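Side-chain contacts in sensory rhodopsin transducer (PDB 1NC7), which is of unproven function but belongs to the Anabaena sensory rhodopsin transducer family and can bind magnesium ions: residues Tyr101-Glu106 and Met113-Leu118; Ile62-Leu67 and Leu86-Asp91. One frame throughout, in Å; residues are numbered along the deposited sequence.

Contact 1. Residues Tyr101-Glu106 and Met113-Leu118; sequences YSIMAE and MQLSRL. With EDO (1,2-ethanediol), chain O.
Ala-105 and Met-113, the latter present as selenomethionine, form one of two apolar pairs joining strands 101-107 and 110-121 across the interior of a strongly curved sheet. With CG anti to its carbonyl carbon (chi1 -61°) and the chain extended beyond it, Met-113 lays its terminal SE-CE bond against the methyl of Ala-105. Ala-105 CB is 3.5 Å from both Met-113 SE and Met-113 CE, and the carbon pair is tighter than usual van der Waals contact. In the other pair the branched side chains meet tip to tip, Ile-103 CD1 lying 4.2 Å from Leu-115 CD2. No hydrogen bond links the segments, so dispersion and the burial of both pairs carry the contact.

Arg-117, which does not touch segment 101-106, adds a polar interaction beside these pairs. Its NH1 donates to O2 of an ethanediol, probably from the crystallisation liquor, at 3.0 Å and 158°, while NE forms a salt bridge with Glu-48 and NH2 one with Asp-33. The diol also hydrogen-bonds to His-47 of the second subunit.

Strand 28-34 lies alongside: Phe-31 touches Met-113 and Leu-115, and Trp-29 adds to the cover of Met-113. Strand 60-68 flanks the contact too, its Ile-62 touching Met-113.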
ATOM      1  N   TYR D 101       8.713  -8.707  13.085  1.00  5.54           N
ATOM      2  CA  TYR D 101       8.602 -10.008  12.445  1.00  3.50           C
ATOM      3  C   TYR D 101       8.151  -9.829  11.002  1.00  4.10           C
ATOM      4  O   TYR D 101       7.902  -8.705  10.554  1.00  4.52           O
ATOM      5  CB  TYR D 101       7.618 -10.904  13.218  1.00  4.23           C
ATOM      6  CG  TYR D 101       6.184 -10.406  13.281  1.00  5.21           C
ATOM      7  CD1 TYR D 101       5.292 -10.644  12.237  1.00  7.04           C
ATOM      8  CD2 TYR D 101       5.719  -9.706  14.392  1.00  6.73           C
ATOM      9  CE1 TYR D 101       3.967 -10.200  12.301  1.00  8.14           C
ATOM     10  CE2 TYR D 101       4.401  -9.257  14.465  1.00  8.37           C
ATOM     11  CZ  TYR D 101       3.535  -9.507  13.421  1.00  8.03           C
ATOM     12  OH  TYR D 101       2.234  -9.060  13.500  1.00 11.50           O
ATOM     13  N   SER D 102       8.101 -10.934  10.270  1.00  4.03           N
ATOM     14  CA  SER D 102       7.652 -10.933   8.883  1.00  3.48           C
ATOM     15  C   SER D 102       6.732 -12.129   8.743  1.00  4.10           C
ATOM     16  O   SER D 102       6.818 -13.078   9.525  1.00  4.71           O
ATOM     17  CB  SER D 102       8.826 -11.059   7.915  1.00  4.50           C
ATOM     18  OG  SER D 102       9.637  -9.901   7.953  1.00  4.59           O
ATOM     19  N   ILE D 103       5.856 -12.089   7.746  1.00  4.25           N
ATOM     20  CA  ILE D 103       4.888 -13.158   7.546  1.00  5.64           C
ATOM     21  C   ILE D 103       4.930 -13.810   6.174  1.00  4.66           C
ATOM     22  O   ILE D 103       4.987 -13.130   5.156  1.00  4.22           O
ATOM     23  CB  ILE D 103       3.440 -12.629   7.718  1.00  7.61           C
ATOM     24  CG1 ILE D 103       3.274 -11.952   9.078  1.00  9.19           C
ATOM     25  CG2 ILE D 103       2.443 -13.771   7.558  1.00  8.88           C
ATOM     26  CD1 ILE D 103       1.934 -11.249   9.236  1.00 12.91           C
HETATM   27  N   MSE D 104       4.919 -15.140   6.164  1.00  5.13           N
HETATM   28  CA  MSE D 104       4.839 -15.896   4.924  1.00  6.40           C
HETATM   29  C   MSE D 104       3.603 -16.759   5.133  1.00  7.42           C
HETATM   30  O   MSE D 104       3.501 -17.477   6.129  1.00  8.08           O
HETATM   31  CB  MSE D 104       6.047 -16.803   4.700  1.00  7.92           C
HETATM   32  CG  MSE D 104       5.780 -17.822   3.588  1.00  9.58           C
HETATM   33 SE   MSE D 104       7.270 -18.949   3.114  0.92 20.29          SE
HETATM   34  CE  MSE D 104       7.403 -19.981   4.743  1.00 15.40           C
ATOM     35  N   ALA D 105       2.654 -16.675   4.212  1.00  6.18           N
ATOM     36  CA  ALA D 105       1.433 -17.456   4.321  1.00  6.84           C
ATOM     37  C   ALA D 105       1.312 -18.374   3.118  1.00  7.75           C
ATOM     38  O   ALA D 105       1.472 -17.941   1.979  1.00  9.45           O
ATOM     39  CB  ALA D 105       0.228 -16.523   4.400  1.00  5.78           C
ATOM     40  N   GLU D 106       1.027 -19.646   3.376  1.00  7.63           N
ATOM     41  CA  GLU D 106       0.902 -20.635   2.312  1.00  8.51           C
ATOM     42  C   GLU D 106      -0.462 -21.314   2.369  1.00  7.59           C
ATOM     43  O   GLU D 106      -0.834 -21.892   3.388  1.00  8.65           O
ATOM     44  CB  GLU D 106       2.013 -21.673   2.451  1.00  9.64           C
ATOM     45  CG  GLU D 106       3.404 -21.092   2.273  1.00 13.31           C
ATOM     46  CD  GLU D 106       4.495 -22.069   2.653  1.00 15.61           C
ATOM     47  OE1 GLU D 106       4.642 -22.352   3.861  1.00 16.19           O
ATOM     48  OE2 GLU D 106       5.200 -22.558   1.743  1.00 17.88           O
HETATM   49  N   MSE D 113      -4.559 -11.707   0.166  1.00  3.66           N
HETATM   50  CA  MSE D 113      -4.285 -11.207   1.508  1.00  3.98           C
HETATM   51  C   MSE D 113      -3.808  -9.768   1.570  1.00  3.05           C
HETATM   52  O   MSE D 113      -3.161  -9.267   0.647  1.00  3.39           O
HETATM   53  CB  MSE D 113      -3.249 -12.090   2.197  1.00  5.78           C
HETATM   54  CG  MSE D 113      -3.692 -13.519   2.376  1.00  4.51           C
HETATM   55 SE   MSE D 113      -2.472 -14.495   3.490  0.87 12.86          SE
HETATM   56  CE  MSE D 113      -2.859 -16.262   2.839  1.00 10.80           C
ATOM     57  N   GLN D 114      -4.122  -9.126   2.692  1.00  3.36           N
ATOM     58  CA  GLN D 114      -3.759  -7.736   2.952  1.00  3.35           C
ATOM     59  C   GLN D 114      -3.434  -7.631   4.440  1.00  4.16           C
ATOM     60  O   GLN D 114      -4.091  -8.267   5.261  1.00  6.02           O
ATOM     61  CB  GLN D 114      -4.950  -6.832   2.609  1.00  4.03           C
ATOM     62  CG  GLN D 114      -4.695  -5.334   2.722  1.00  4.99           C
ATOM     63  CD  GLN D 114      -5.894  -4.513   2.261  1.00  5.72           C
ATOM     64  OE1 GLN D 114      -6.788  -5.023   1.584  1.00  4.60           O
ATOM     65  NE2 GLN D 114      -5.916  -3.239   2.624  1.00  3.99           N
ATOM     66  N   LEU D 115      -2.421  -6.842   4.788  1.00  4.02           N
ATOM     67  CA  LEU D 115      -2.043  -6.675   6.190  1.00  3.65           C
ATOM     68  C   LEU D 115      -2.199  -5.222   6.607  1.00  3.30           C
ATOM     69  O   LEU D 115      -1.695  -4.315   5.939  1.00  4.03           O
ATOM     70  CB  LEU D 115      -0.589  -7.103   6.421  1.00  4.24           C
ATOM     71  CG  LEU D 115      -0.066  -7.004   7.862  1.00  5.18           C
ATOM     72  CD1 LEU D 115      -0.822  -7.987   8.752  1.00  6.50           C
ATOM     73  CD2 LEU D 115       1.429  -7.302   7.893  1.00  5.79           C
ATOM     74  N   SER D 116      -2.891  -5.006   7.719  1.00  4.27           N
ATOM     75  CA  SER D 116      -3.110  -3.660   8.221  1.00  3.75           C
ATOM     76  C   SER D 116      -2.710  -3.567   9.677  1.00  5.46           C
ATOM     77  O   SER D 116      -2.858  -4.521  10.434  1.00  5.94           O
ATOM     78  CB  SER D 116      -4.578  -3.277   8.068  1.00  6.14           C
ATOM     79  OG  SER D 116      -4.974  -3.412   6.719  1.00  5.73           O
ATOM     80  N   ARG D 117      -2.192  -2.412  10.065  1.00  3.63           N
ATOM     81  CA  ARG D 117      -1.785  -2.211  11.442  1.00  3.64           C
ATOM     82  C   ARG D 117      -2.468  -1.002  12.055  1.00  4.84           C
ATOM     83  O   ARG D 117      -2.591   0.041  11.416  1.00  3.56           O
ATOM     84  CB  ARG D 117      -0.267  -2.011  11.531  1.00  3.94           C
ATOM     85  CG  ARG D 117       0.229  -1.774  12.960  1.00  4.77           C
ATOM     86  CD  ARG D 117       1.692  -1.390  12.972  1.00  6.33           C
ATOM     87  NE  ARG D 117       2.496  -2.377  12.265  1.00  7.05           N
ATOM     88  CZ  ARG D 117       3.782  -2.220  11.971  1.00  6.41           C
ATOM     89  NH1 ARG D 117       4.415  -1.111  12.326  1.00  7.56           N
ATOM     90  NH2 ARG D 117       4.429  -3.169  11.311  1.00  6.65           N
ATOM     91  N   LEU D 118      -2.933  -1.171  13.288  1.00  4.95           N
ATOM     92  CA  LEU D 118      -3.533  -0.083  14.044  1.00  4.46           C
ATOM     93  C   LEU D 118      -2.572   0.164  15.202  1.00  5.08           C
ATOM     94  O   LEU D 118      -2.330  -0.724  16.024  1.00  6.37           O
ATOM     95  CB  LEU D 118      -4.903  -0.462  14.614  1.00  6.19           C
ATOM     96  CG  LEU D 118      -5.442   0.581  15.607  1.00  7.00           C
ATOM     97  CD1 LEU D 118      -5.781   1.873  14.871  1.00  8.27           C
ATOM     98  CD2 LEU D 118      -6.671   0.036  16.318  1.00  9.50           C
TER
HETATM   99  C1  EDO O1301       7.766   1.786  11.022  1.00 18.34           C
HETATM  100  O1  EDO O1301       8.550   1.504  12.198  1.00 20.74           O
HETATM  101  C2  EDO O1301       6.643   0.806  10.921  1.00 15.76           C
HETATM  102  O2  EDO O1301       7.030  -0.605  10.963  1.00 12.40           O

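Contact 2. Residues Ile62-Leu67 and Leu86-Asp91; sequences IRITFL and LHLRLD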
ATOM      1  N   ILE D  62      -4.657 -22.632   5.470  1.00  9.35           N
ATOM      2  CA  ILE D  62      -3.500 -21.762   5.400  1.00  9.34           C
ATOM      3  C   ILE D  62      -2.519 -21.911   6.553  1.00  8.50           C
ATOM      4  O   ILE D  62      -2.902 -21.899   7.722  1.00  9.27           O
ATOM      5  CB  ILE D  62      -3.969 -20.297   5.318  1.00 10.95           C
ATOM      6  CG1 ILE D  62      -5.033 -20.165   4.223  1.00 11.86           C
ATOM      7  CG2 ILE D  62      -2.807 -19.391   4.991  1.00 12.35           C
ATOM      8  CD1 ILE D  62      -5.652 -18.793   4.128  1.00 13.64           C
ATOM      9  N   ARG D  63      -1.247 -22.066   6.195  1.00  7.32           N
ATOM     10  CA  ARG D  63      -0.164 -22.187   7.161  1.00  9.47           C
ATOM     11  C   ARG D  63       0.517 -20.822   7.194  1.00  7.80           C
ATOM     12  O   ARG D  63       1.022 -20.349   6.173  1.00  8.19           O
ATOM     13  CB  ARG D  63       0.828 -23.262   6.707  1.00 13.14           C
ATOM     14  CG  ARG D  63       2.056 -23.391   7.590  1.00 18.12           C
ATOM     15  CD  ARG D  63       2.933 -24.553   7.150  1.00 24.23           C
ATOM     16  NE  ARG D  63       3.356 -24.426   5.759  1.00 29.65           N
ATOM     17  CZ  ARG D  63       4.146 -25.295   5.136  1.00 32.65           C
ATOM     18  NH1 ARG D  63       4.605 -26.360   5.781  1.00 34.78           N
ATOM     19  NH2 ARG D  63       4.477 -25.101   3.867  1.00 34.80           N
ATOM     20  N   ILE D  64       0.507 -20.186   8.361  1.00  7.32           N
ATOM     21  CA  ILE D  64       1.097 -18.862   8.519  1.00  7.65           C
ATOM     22  C   ILE D  64       2.400 -18.932   9.300  1.00  6.65           C
ATOM     23  O   ILE D  64       2.403 -19.276  10.481  1.00  8.13           O
ATOM     24  CB  ILE D  64       0.144 -17.912   9.267  1.00  8.03           C
ATOM     25  CG1 ILE D  64      -1.244 -17.943   8.618  1.00 11.09           C
ATOM     26  CG2 ILE D  64       0.709 -16.496   9.247  1.00 10.32           C
ATOM     27  CD1 ILE D  64      -2.294 -17.162   9.375  1.00 13.18           C
ATOM     28  N   THR D  65       3.498 -18.589   8.637  1.00  5.92           N
ATOM     29  CA  THR D  65       4.813 -18.620   9.268  1.00  6.72           C
ATOM     30  C   THR D  65       5.299 -17.222   9.643  1.00  6.60           C
ATOM     31  O   THR D  65       5.299 -16.306   8.818  1.00  6.36           O
ATOM     32  CB  THR D  65       5.851 -19.266   8.334  1.00  6.79           C
ATOM     33  OG1 THR D  65       5.434 -20.597   8.005  1.00  8.85           O
ATOM     34  CG2 THR D  65       7.220 -19.317   9.005  1.00  7.81           C
ATOM     35  N   PHE D  66       5.711 -17.074  10.897  1.00  5.85           N
ATOM     36  CA  PHE D  66       6.225 -15.809  11.401  1.00  5.45           C
ATOM     37  C   PHE D  66       7.738 -15.919  11.539  1.00  7.09           C
ATOM     38  O   PHE D  66       8.243 -16.821  12.217  1.00  6.77           O
ATOM     39  CB  PHE D  66       5.595 -15.495  12.761  1.00  7.11           C
ATOM     40  CG  PHE D  66       4.119 -15.231  12.695  1.00  8.17           C
ATOM     41  CD1 PHE D  66       3.636 -13.945  12.478  1.00 12.27           C
ATOM     42  CD2 PHE D  66       3.212 -16.277  12.815  1.00 10.34           C
ATOM     43  CE1 PHE D  66       2.265 -13.706  12.381  1.00 13.19           C
ATOM     44  CE2 PHE D  66       1.842 -16.049  12.720  1.00 10.52           C
ATOM     45  CZ  PHE D  66       1.369 -14.761  12.503  1.00 12.86           C
ATOM     46  N   LEU D  67       8.455 -15.015  10.878  1.00  5.32           N
ATOM     47  CA  LEU D  67       9.913 -14.981  10.930  1.00  5.47           C
ATOM     48  C   LEU D  67      10.321 -13.805  11.805  1.00  6.02           C
ATOM     49  O   LEU D  67       9.679 -12.755  11.783  1.00  6.54           O
ATOM     50  CB  LEU D  67      10.504 -14.793   9.531  1.00  6.06           C
ATOM     51  CG  LEU D  67      10.156 -15.813   8.447  1.00  7.43           C
ATOM     52  CD1 LEU D  67      10.883 -15.438   7.166  1.00  7.95           C
ATOM     53  CD2 LEU D  67      10.541 -17.218   8.898  1.00  9.77           C
ATOM     54  N   LEU D  86     -11.843 -13.304   6.222  1.00  6.99           N
ATOM     55  CA  LEU D  86     -11.309 -13.583   7.545  1.00  7.40           C
ATOM     56  C   LEU D  86     -10.311 -12.496   7.912  1.00  6.06           C
ATOM     57  O   LEU D  86      -9.296 -12.326   7.241  1.00  6.88           O
ATOM     58  CB  LEU D  86     -10.608 -14.946   7.594  1.00  9.95           C
ATOM     59  CG  LEU D  86      -9.946 -15.250   8.945  1.00 12.16           C
ATOM     60  CD1 LEU D  86     -11.008 -15.336  10.032  1.00 15.75           C
ATOM     61  CD2 LEU D  86      -9.164 -16.553   8.861  1.00 14.26           C
ATOM     62  N   HIS D  87     -10.617 -11.735   8.956  1.00  5.96           N
ATOM     63  CA  HIS D  87      -9.698 -10.697   9.414  1.00  5.73           C
ATOM     64  C   HIS D  87      -9.048 -11.280  10.663  1.00  6.80           C
ATOM     65  O   HIS D  87      -9.591 -11.185  11.763  1.00  8.76           O
ATOM     66  CB  HIS D  87     -10.439  -9.394   9.751  1.00  7.24           C
ATOM     67  CG  HIS D  87     -10.973  -8.668   8.553  1.00  6.74           C
ATOM     68  ND1 HIS D  87     -11.056  -7.293   8.496  1.00  6.31           N
ATOM     69  CD2 HIS D  87     -11.479  -9.123   7.381  1.00  6.74           C
ATOM     70  CE1 HIS D  87     -11.591  -6.932   7.342  1.00  6.03           C
ATOM     71  NE2 HIS D  87     -11.856  -8.024   6.647  1.00  7.46           N
ATOM     72  N   LEU D  88      -7.885 -11.894  10.479  1.00  5.12           N
ATOM     73  CA  LEU D  88      -7.178 -12.535  11.583  1.00  4.93           C
ATOM     74  C   LEU D  88      -6.402 -11.565  12.466  1.00  6.23           C
ATOM     75  O   LEU D  88      -5.493 -10.873  12.002  1.00  6.75           O
ATOM     76  CB  LEU D  88      -6.223 -13.596  11.033  1.00  6.06           C
ATOM     77  CG  LEU D  88      -5.445 -14.414  12.064  1.00  6.93           C
ATOM     78  CD1 LEU D  88      -6.408 -15.269  12.877  1.00  8.86           C
ATOM     79  CD2 LEU D  88      -4.429 -15.287  11.348  1.00  9.01           C
ATOM     80  N   ARG D  89      -6.771 -11.521  13.744  1.00  6.11           N
ATOM     81  CA  ARG D  89      -6.110 -10.650  14.714  1.00  6.10           C
ATOM     82  C   ARG D  89      -4.801 -11.292  15.155  1.00  6.29           C
ATOM     83  O   ARG D  89      -4.794 -12.265  15.909  1.00  7.58           O
ATOM     84  CB  ARG D  89      -7.026 -10.419  15.919  1.00  7.53           C
ATOM     85  CG  ARG D  89      -8.161  -9.444  15.646  1.00  8.98           C
ATOM     86  CD  ARG D  89      -7.626  -8.022  15.564  1.00 11.46           C
ATOM     87  NE  ARG D  89      -7.149  -7.556  16.864  1.00 13.53           N
ATOM     88  CZ  ARG D  89      -7.861  -6.809  17.701  1.00 15.77           C
ATOM     89  NH1 ARG D  89      -9.091  -6.430  17.378  1.00 17.27           N
ATOM     90  NH2 ARG D  89      -7.347  -6.450  18.871  1.00 17.14           N
ATOM     91  N   LEU D  90      -3.693 -10.733  14.683  1.00  6.15           N
ATOM     92  CA  LEU D  90      -2.372 -11.264  14.992  1.00  7.01           C
ATOM     93  C   LEU D  90      -1.915 -11.035  16.427  1.00  8.84           C
ATOM     94  O   LEU D  90      -0.975 -11.681  16.889  1.00 11.30           O
ATOM     95  CB  LEU D  90      -1.343 -10.687  14.016  1.00  6.91           C
ATOM     96  CG  LEU D  90      -1.655 -10.916  12.531  1.00  6.99           C
ATOM     97  CD1 LEU D  90      -0.510 -10.390  11.681  1.00  6.62           C
ATOM     98  CD2 LEU D  90      -1.866 -12.395  12.261  1.00  7.94           C
ATOM     99  N   ASP D  91      -2.576 -10.119  17.128  1.00  7.95           N
ATOM    100  CA  ASP D  91      -2.235  -9.820  18.519  1.00 10.52           C
ATOM    101  C   ASP D  91      -2.813 -10.851  19.487  1.00 11.41           C
ATOM    102  O   ASP D  91      -2.564 -10.787  20.691  1.00 12.39           O
ATOM    103  CB  ASP D  91      -2.746  -8.426  18.901  1.00 11.26           C
ATOM    104  CG  ASP D  91      -4.249  -8.293  18.747  1.00 11.97           C
ATOM    105  OD1 ASP D  91      -4.770  -8.649  17.670  1.00 11.65           O
ATOM    106  OD2 ASP D  91      -4.911  -7.824  19.697  1.00 14.95           O
TER
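Segments 62-67 and 86-91 run in broadly the same direction without being paired strands, and their closest backbone register sets the CA of Phe-66 10.4 Å from the CA of Leu-90. That gap is bridged by side chains alone. Ile-64 and Leu-88 reach for each other end to end, with Ile-64 CD1 only 3.5 Å from Leu-88 CD2, closer than two methyls usually sit. With CG anti to the backbone N (chi1 -177°), Leu-88 extends toward Ile-64 and offers it CD2.

The second pair is of another kind. Leu-90 comes to the rim of the Phe-66 ring rather than over a face: its CD2 lies near the ring plane, 4.0 Å from Phe-66 CZ, and the two side chains cross obliquely. The ring also meets Tyr-101 edge-to-face and packs against Leu-93 and Ile-95.

Just beyond, Arg-89 grips Asp-91 side-on. Arg-89 NE reaches Asp-91 OD1 at 2.7 Å, and Arg-89 NH2 reaches Asp-91 OD2 at 2.9 Å, both on the syn side of the carboxylate and both nearly straight. This doubled salt bridge spans Leu-90 and should restrain the rotation of both charged groups.

The division of labour is plain: methyls and a ring edge, which impose little directionality, close the interior between strand 60-68 and strand 84-89 with the residues that follow it, whereas no hydrogen bond or salt bridge crosses between the two segments; the Arg-89/Asp-91 pair lies within segment 86-91.

The two contacts belong to one apolar interior, their centres 7 Å apart, and Ile-103 of contact 1 is where they merge, packing on Ile-64, Phe-66 and Leu-90 of contact 2. Strands 101-107 and 60-68 are sheet neighbours, with Met-104 O 2.7 Å from Thr-65 N in a probable hydrogen bond. A salt bridge between Glu-106 OE1 and Arg-63 NH2 (2.8 Å) adds a charged tie, and at the other end Tyr-101 OH packs 3.6 Å from Leu-90 CD1. Magnesium lies farther off: the side chain of Leu-115 is about 10 Å from a bound magnesium ion and about 6 Å from the side chain of Thr-129, seen to bind magnesium in this protein although no ion is bound to it in this chain.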